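Local coordinates for protein nicotinamide riboside transporter PnuC (Neisseria mucosa ATCC 25996, PDB 4QTN) that binds nicotinamide riboside, a form of vitamin B3, and probably carries it across the bacterial inner membrane as a homotrimer, at residues 21-26 against 49-54; 28-33 against 214-219. One frame throughout, in Å; residues are numbered along the deposited sequence.

Overall arrangement
The two contacts lie side by side among the transmembrane helices, with centres about 7 Å apart. They share helix 17-34. Contact 1 uses its first part, 21-26, against helix 41-59. Contact 2 uses its later part, 28-33, against helix 208-234. Along the chain the segments alternate: 21-26, 28-33, 49-54, 214-219. The first, second and last transmembrane helices of the chain are thus brought together. Helices 41-59 and 208-234 also meet directly. Tyr-217 OH probably hydrogen-bonds to Gly-50 O, and Ile-51 packs on Met-216. Both partner helices reach the nicotinamide riboside pocket, while helix 17-34 also faces a second subunit of the trimer.

Contact 1: residues 21-26 against 49-54; sequences VWLLMF and TGILCV. With NNR (Nicotinamide riboside), chain I; BOG (octyl beta-D-glucopyranoside), chain J.
Ile-51 packs against Leu-23 and Phe-26 in a transmembrane helical hairpin. The hairpin is formed by helices 17-34 and 41-59, which follow each other in the chain. Their residue numbers run in opposite directions across the contact. Leu-23 lies nearest Leu-52, and Phe-26 lies nearest Ile-51, with 7.4 Å between the CA atoms of this second pair.

Ile-51 loses the largest area here, and its branch methyl does most of the touching. With chi1 at -82°, CG1 takes the place opposite the carbonyl carbon and CG2 the place opposite the backbone N, which turns CG2 to both partners on helix 17-34. Its distance to Leu-23 CD1 is 3.9 Å. Its distance to Phe-26 CB is also 3.9 Å. The side chains of Leu-23 and Ile-51 lie alongside one another and point opposite ways. Phe-26 offers the base of its side chain to Ile-51, and its side chain also packs on Met-216 and Cys-219 of helix 208-234. All three residues are buried, and the interaction between them is apolar packing.

Leu-23 divides its two methyls. CD1 faces Ile-51, while CD2 lies 3.6 Å from C6' of the octyl tail of a bound detergent. Leu-52 CD2 is 3.7 Å from C8', the end of the same tail. The detergent therefore bridges the two helices beside the protein packing.

Helix 41-59 is kinked here, at the N atoms of Gly-50 and Cys-53. Cys-53, at the kink, and Val-54, just after it, reach nicotinamide riboside. Cys-53 SG lies 3.6 Å from its ribose O2R, and Val-54 CG1 approaches ring atom C3 of the nicotinamide at 3.5 Å.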
# COMPACT_ATOMS: atom_id res chain seq x y z
N VAL C 21 5.61 13.07 -14.54
CA VAL C 21 6.69 12.28 -13.93
C VAL C 21 6.31 10.81 -13.75
O VAL C 21 7.08 9.91 -14.11
CB VAL C 21 7.08 12.86 -12.57
CG1 VAL C 21 8.06 11.95 -11.85
CG2 VAL C 21 7.68 14.23 -12.76
N TRP C 22 5.14 10.57 -13.16
CA TRP C 22 4.72 9.22 -12.83
C TRP C 22 4.33 8.41 -14.04
O TRP C 22 4.65 7.23 -14.13
CB TRP C 22 3.61 9.23 -11.80
CG TRP C 22 4.14 9.45 -10.45
CD1 TRP C 22 4.34 10.66 -9.83
CD2 TRP C 22 4.60 8.46 -9.56
NE1 TRP C 22 4.90 10.47 -8.60
CE2 TRP C 22 5.06 9.12 -8.40
CE3 TRP C 22 4.69 7.07 -9.62
CZ2 TRP C 22 5.58 8.44 -7.31
CZ3 TRP C 22 5.22 6.39 -8.54
CH2 TRP C 22 5.65 7.08 -7.39
N LEU C 23 3.64 9.03 -14.99
CA LEU C 23 3.31 8.35 -16.23
C LEU C 23 4.57 7.93 -16.99
O LEU C 23 4.69 6.78 -17.43
CB LEU C 23 2.44 9.23 -17.11
CG LEU C 23 2.03 8.56 -18.42
CD1 LEU C 23 1.12 7.37 -18.15
CD2 LEU C 23 1.36 9.58 -19.32
N LEU C 24 5.52 8.87 -17.13
CA LEU C 24 6.79 8.58 -17.79
C LEU C 24 7.57 7.49 -17.07
O LEU C 24 8.08 6.57 -17.71
CB LEU C 24 7.63 9.86 -17.96
CG LEU C 24 7.00 10.90 -18.90
CD1 LEU C 24 7.86 12.15 -19.02
CD2 LEU C 24 6.75 10.28 -20.26
N MSE C 25 7.62 7.55 -15.75
CA MSE C 25 8.27 6.48 -15.01
C MSE C 25 7.55 5.16 -15.15
O MSE C 25 8.18 4.10 -15.11
CB MSE C 25 8.43 6.80 -13.56
CG MSE C 25 9.22 5.67 -12.93
SE MSE C 25 8.99 5.76 -11.00
CE MSE C 25 10.20 7.29 -10.80
N PHE C 26 6.23 5.18 -15.32
CA PHE C 26 5.48 3.94 -15.44
C PHE C 26 5.78 3.26 -16.76
O PHE C 26 5.93 2.03 -16.82
CB PHE C 26 3.99 4.20 -15.30
CG PHE C 26 3.51 4.19 -13.88
CD1 PHE C 26 4.22 3.50 -12.88
CD2 PHE C 26 2.31 4.82 -13.53
CE1 PHE C 26 3.77 3.48 -11.57
CE2 PHE C 26 1.85 4.79 -12.23
CZ PHE C 26 2.58 4.12 -11.25
N THR C 49 -0.12 0.20 -23.38
CA THR C 49 -1.53 0.54 -23.62
C THR C 49 -2.29 -0.11 -22.51
O THR C 49 -2.43 -1.31 -22.48
CB THR C 49 -2.05 -0.02 -24.98
OG1 THR C 49 -2.06 -1.45 -24.96
CG2 THR C 49 -1.19 0.46 -26.14
N GLY C 50 -2.74 0.68 -21.55
CA GLY C 50 -3.37 0.11 -20.39
C GLY C 50 -2.97 0.89 -19.20
O GLY C 50 -3.81 1.29 -18.41
N ILE C 51 -1.68 1.14 -19.09
CA ILE C 51 -1.20 2.17 -18.18
C ILE C 51 -1.67 3.52 -18.69
O ILE C 51 -2.24 4.31 -17.93
CB ILE C 51 0.33 2.14 -18.01
CG1 ILE C 51 0.71 1.07 -16.99
CG2 ILE C 51 0.84 3.48 -17.53
CD1 ILE C 51 2.12 0.54 -17.15
N LEU C 52 -1.51 3.75 -19.99
CA LEU C 52 -2.09 4.92 -20.62
C LEU C 52 -3.63 4.97 -20.50
O LEU C 52 -4.19 6.03 -20.22
CB LEU C 52 -1.63 5.08 -22.07
CG LEU C 52 -0.28 5.79 -22.17
CD1 LEU C 52 0.82 4.80 -22.52
CD2 LEU C 52 -0.30 6.94 -23.16
N CYS C 53 -4.30 3.82 -20.67
CA CYS C 53 -5.76 3.81 -20.54
C CYS C 53 -6.19 4.39 -19.20
O CYS C 53 -6.85 5.42 -19.16
CB CYS C 53 -6.35 2.42 -20.72
SG CYS C 53 -8.17 2.40 -20.58
N VAL C 54 -5.76 3.77 -18.12
CA VAL C 54 -6.22 4.17 -16.78
C VAL C 54 -5.70 5.54 -16.32
O VAL C 54 -6.40 6.26 -15.61
CB VAL C 54 -5.92 3.12 -15.73
CG1 VAL C 54 -6.62 1.80 -16.09
CG2 VAL C 54 -4.41 2.93 -15.58
O2R NNR I . -11.46 1.62 -19.23
C2R NNR I . -10.64 0.69 -18.32
C3R NNR I . -10.37 -0.64 -19.03
O3R NNR I . -11.37 -0.88 -19.92
C4R NNR I . -10.42 -1.69 -17.94
C5R NNR I . -8.98 -2.01 -17.36
O5R NNR I . -9.14 -2.72 -16.09
O4R NNR I . -11.19 -1.19 -17.01
C1R NNR I . -11.29 0.40 -17.23
N1 NNR I . -10.74 1.10 -16.06
C2 NNR I . -9.94 0.43 -15.12
C6 NNR I . -11.01 2.44 -15.87
C5 NNR I . -10.47 3.12 -14.75
C4 NNR I . -9.70 2.45 -13.83
C3 NNR I . -9.41 1.12 -14.01
C7 NNR I . -8.52 0.43 -12.99
O7 NNR I . -8.58 -0.75 -12.84
N7 NNR I . -7.59 1.21 -12.22
C1 BOG J . 3.51 19.23 -20.76
O1 BOG J . 3.84 17.97 -20.28
C2 BOG J . 2.17 19.66 -20.18
O2 BOG J . 1.09 18.74 -20.60
C3 BOG J . 1.82 21.03 -20.62
O3 BOG J . 0.52 21.38 -20.05
C4 BOG J . 2.84 22.05 -20.22
O4 BOG J . 2.56 23.30 -20.87
C5 BOG J . 4.31 21.64 -20.51
O5 BOG J . 4.61 20.17 -20.38
C6 BOG J . 5.17 22.37 -19.54
O6 BOG J . 6.48 22.55 -20.08
C1' BOG J . 3.64 16.89 -21.22
C2' BOG J . 3.51 15.56 -20.41
C3' BOG J . 3.40 14.38 -21.34
C4' BOG J . 3.45 13.08 -20.49
C5' BOG J . 3.27 11.82 -21.40
C6' BOG J . 1.88 11.84 -22.06
C7' BOG J . 1.99 11.53 -23.57
C8' BOG J . 1.69 10.01 -23.85

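Contact 2: residues 28-33 against 214-219; sequences GIQAVV and YVMYLC
Helices 17-34 and 208-234 run in roughly opposite directions here, and their nearest CA atoms, those of Ile-29 and Met-216, are 9.9 Å apart. One long side chain spans this distance. Met-216, present as selenomethionine, is extended beyond CG, with chi2 at 175° and chi3 at 168°. This straight shape carries its SE and CE across to helix 17-34.

The end methyl meets the root of Ile-29. Met-216 CE lies 3.4 Å from Ile-29 CB and 3.5 Å from Ile-29 CG2, while Ile-29 CD1 lies farther from Met-216. Gln-30 comes to the selenium, bent at chi2 (42°). Its NE2 is 3.8 Å from Met-216 SE. The two side chains cross obliquely.

Further neighbours surround the contact. Gln-30 also packs on Ala-47 and Val-48 of helix 41-59. Ile-29 touches Val-166 of the second subunit, so the contact lies close to the trimer interface. Next to Met-216 in sequence, Tyr-217 reaches toward helix 41-59, where it packs on Val-54, and it touches nicotinamide riboside.

The three touching residues are buried. The pairing is mainly van der Waals contact. The amide end of Gln-30, modelled with NE2 nearest, rests against the selenium of the labelled residue, where a methionine has sulfur. The first and last transmembrane helices are joined here by packing, and the two segments share no hydrogen bond.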
# COMPACT_ATOMS: atom_id res chain seq x y z
N GLY C 28 8.55 3.82 -18.46
CA GLY C 28 9.95 3.42 -18.27
C GLY C 28 10.13 2.02 -17.69
O GLY C 28 10.80 1.18 -18.29
N ILE C 29 9.54 1.78 -16.51
CA ILE C 29 9.64 0.48 -15.84
C ILE C 29 9.09 -0.62 -16.75
O ILE C 29 9.54 -1.77 -16.72
CB ILE C 29 8.85 0.46 -14.50
CG1 ILE C 29 9.28 1.62 -13.60
CG2 ILE C 29 9.02 -0.87 -13.77
CD1 ILE C 29 10.75 1.63 -13.25
N GLN C 30 8.13 -0.23 -17.57
CA GLN C 30 7.52 -1.13 -18.52
C GLN C 30 8.48 -1.39 -19.69
O GLN C 30 8.64 -2.54 -20.12
CB GLN C 30 6.19 -0.55 -19.01
CG GLN C 30 5.10 -1.58 -19.28
CD GLN C 30 5.05 -2.67 -18.22
OE1 GLN C 30 5.33 -3.84 -18.50
NE2 GLN C 30 4.68 -2.29 -16.99
N ALA C 31 9.14 -0.33 -20.17
CA ALA C 31 10.16 -0.44 -21.23
C ALA C 31 11.32 -1.26 -20.74
O ALA C 31 11.78 -2.17 -21.44
CB ALA C 31 10.64 0.93 -21.66
N VAL C 32 11.79 -0.96 -19.54
CA VAL C 32 12.93 -1.65 -18.96
C VAL C 32 12.64 -3.14 -18.70
O VAL C 32 13.51 -3.98 -18.93
CB VAL C 32 13.47 -0.92 -17.72
CG1 VAL C 32 14.45 -1.79 -16.95
CG2 VAL C 32 14.13 0.39 -18.13
N VAL C 33 11.42 -3.48 -18.28
CA VAL C 33 11.03 -4.91 -18.12
C VAL C 33 11.04 -5.70 -19.44
O VAL C 33 11.36 -6.90 -19.46
CB VAL C 33 9.69 -5.09 -17.36
CG1 VAL C 33 8.71 -5.93 -18.17
CG2 VAL C 33 9.94 -5.73 -16.00
N TYR C 214 -0.62 -4.13 -12.85
CA TYR C 214 -1.63 -3.99 -11.80
C TYR C 214 -1.15 -3.31 -10.53
O TYR C 214 -1.97 -2.76 -9.80
CB TYR C 214 -2.32 -5.32 -11.48
CG TYR C 214 -3.49 -5.53 -12.35
CD1 TYR C 214 -4.72 -5.00 -12.02
CD2 TYR C 214 -3.34 -6.14 -13.59
CE1 TYR C 214 -5.80 -5.13 -12.87
CE2 TYR C 214 -4.41 -6.28 -14.45
CZ TYR C 214 -5.64 -5.77 -14.09
OH TYR C 214 -6.72 -5.89 -14.94
N VAL C 215 0.16 -3.30 -10.28
CA VAL C 215 0.68 -2.48 -9.20
C VAL C 215 0.60 -1.00 -9.58
O VAL C 215 0.15 -0.19 -8.79
CB VAL C 215 2.11 -2.88 -8.78
CG1 VAL C 215 2.65 -1.94 -7.70
CG2 VAL C 215 2.11 -4.30 -8.27
N MSE C 216 0.96 -0.68 -10.82
CA MSE C 216 0.88 0.71 -11.30
C MSE C 216 -0.56 1.16 -11.36
O MSE C 216 -0.88 2.31 -11.09
CB MSE C 216 1.57 0.87 -12.64
CG MSE C 216 2.96 0.24 -12.58
SE MSE C 216 3.80 0.28 -14.36
CE MSE C 216 5.63 -0.22 -13.82
N TYR C 217 -1.45 0.23 -11.71
CA TYR C 217 -2.89 0.47 -11.65
C TYR C 217 -3.35 0.91 -10.26
O TYR C 217 -4.15 1.83 -10.15
CB TYR C 217 -3.67 -0.78 -12.06
CG TYR C 217 -3.92 -0.87 -13.53
CD1 TYR C 217 -3.16 -0.12 -14.43
CD2 TYR C 217 -4.89 -1.75 -14.04
CE1 TYR C 217 -3.37 -0.22 -15.80
CE2 TYR C 217 -5.11 -1.86 -15.41
CZ TYR C 217 -4.35 -1.09 -16.29
OH TYR C 217 -4.55 -1.18 -17.65
N LEU C 218 -2.86 0.24 -9.22
CA LEU C 218 -3.27 0.49 -7.85
C LEU C 218 -2.90 1.91 -7.43
O LEU C 218 -3.73 2.65 -6.87
CB LEU C 218 -2.63 -0.53 -6.90
CG LEU C 218 -3.17 -0.85 -5.48
CD1 LEU C 218 -1.99 -1.01 -4.52
CD2 LEU C 218 -4.21 0.13 -4.90
N CYS C 219 -1.66 2.29 -7.69
CA CYS C 219 -1.23 3.65 -7.42
C CYS C 219 -2.16 4.64 -8.10
O CYS C 219 -2.82 5.46 -7.42
CB CYS C 219 0.19 3.86 -7.90
SG CYS C 219 1.39 2.77 -7.12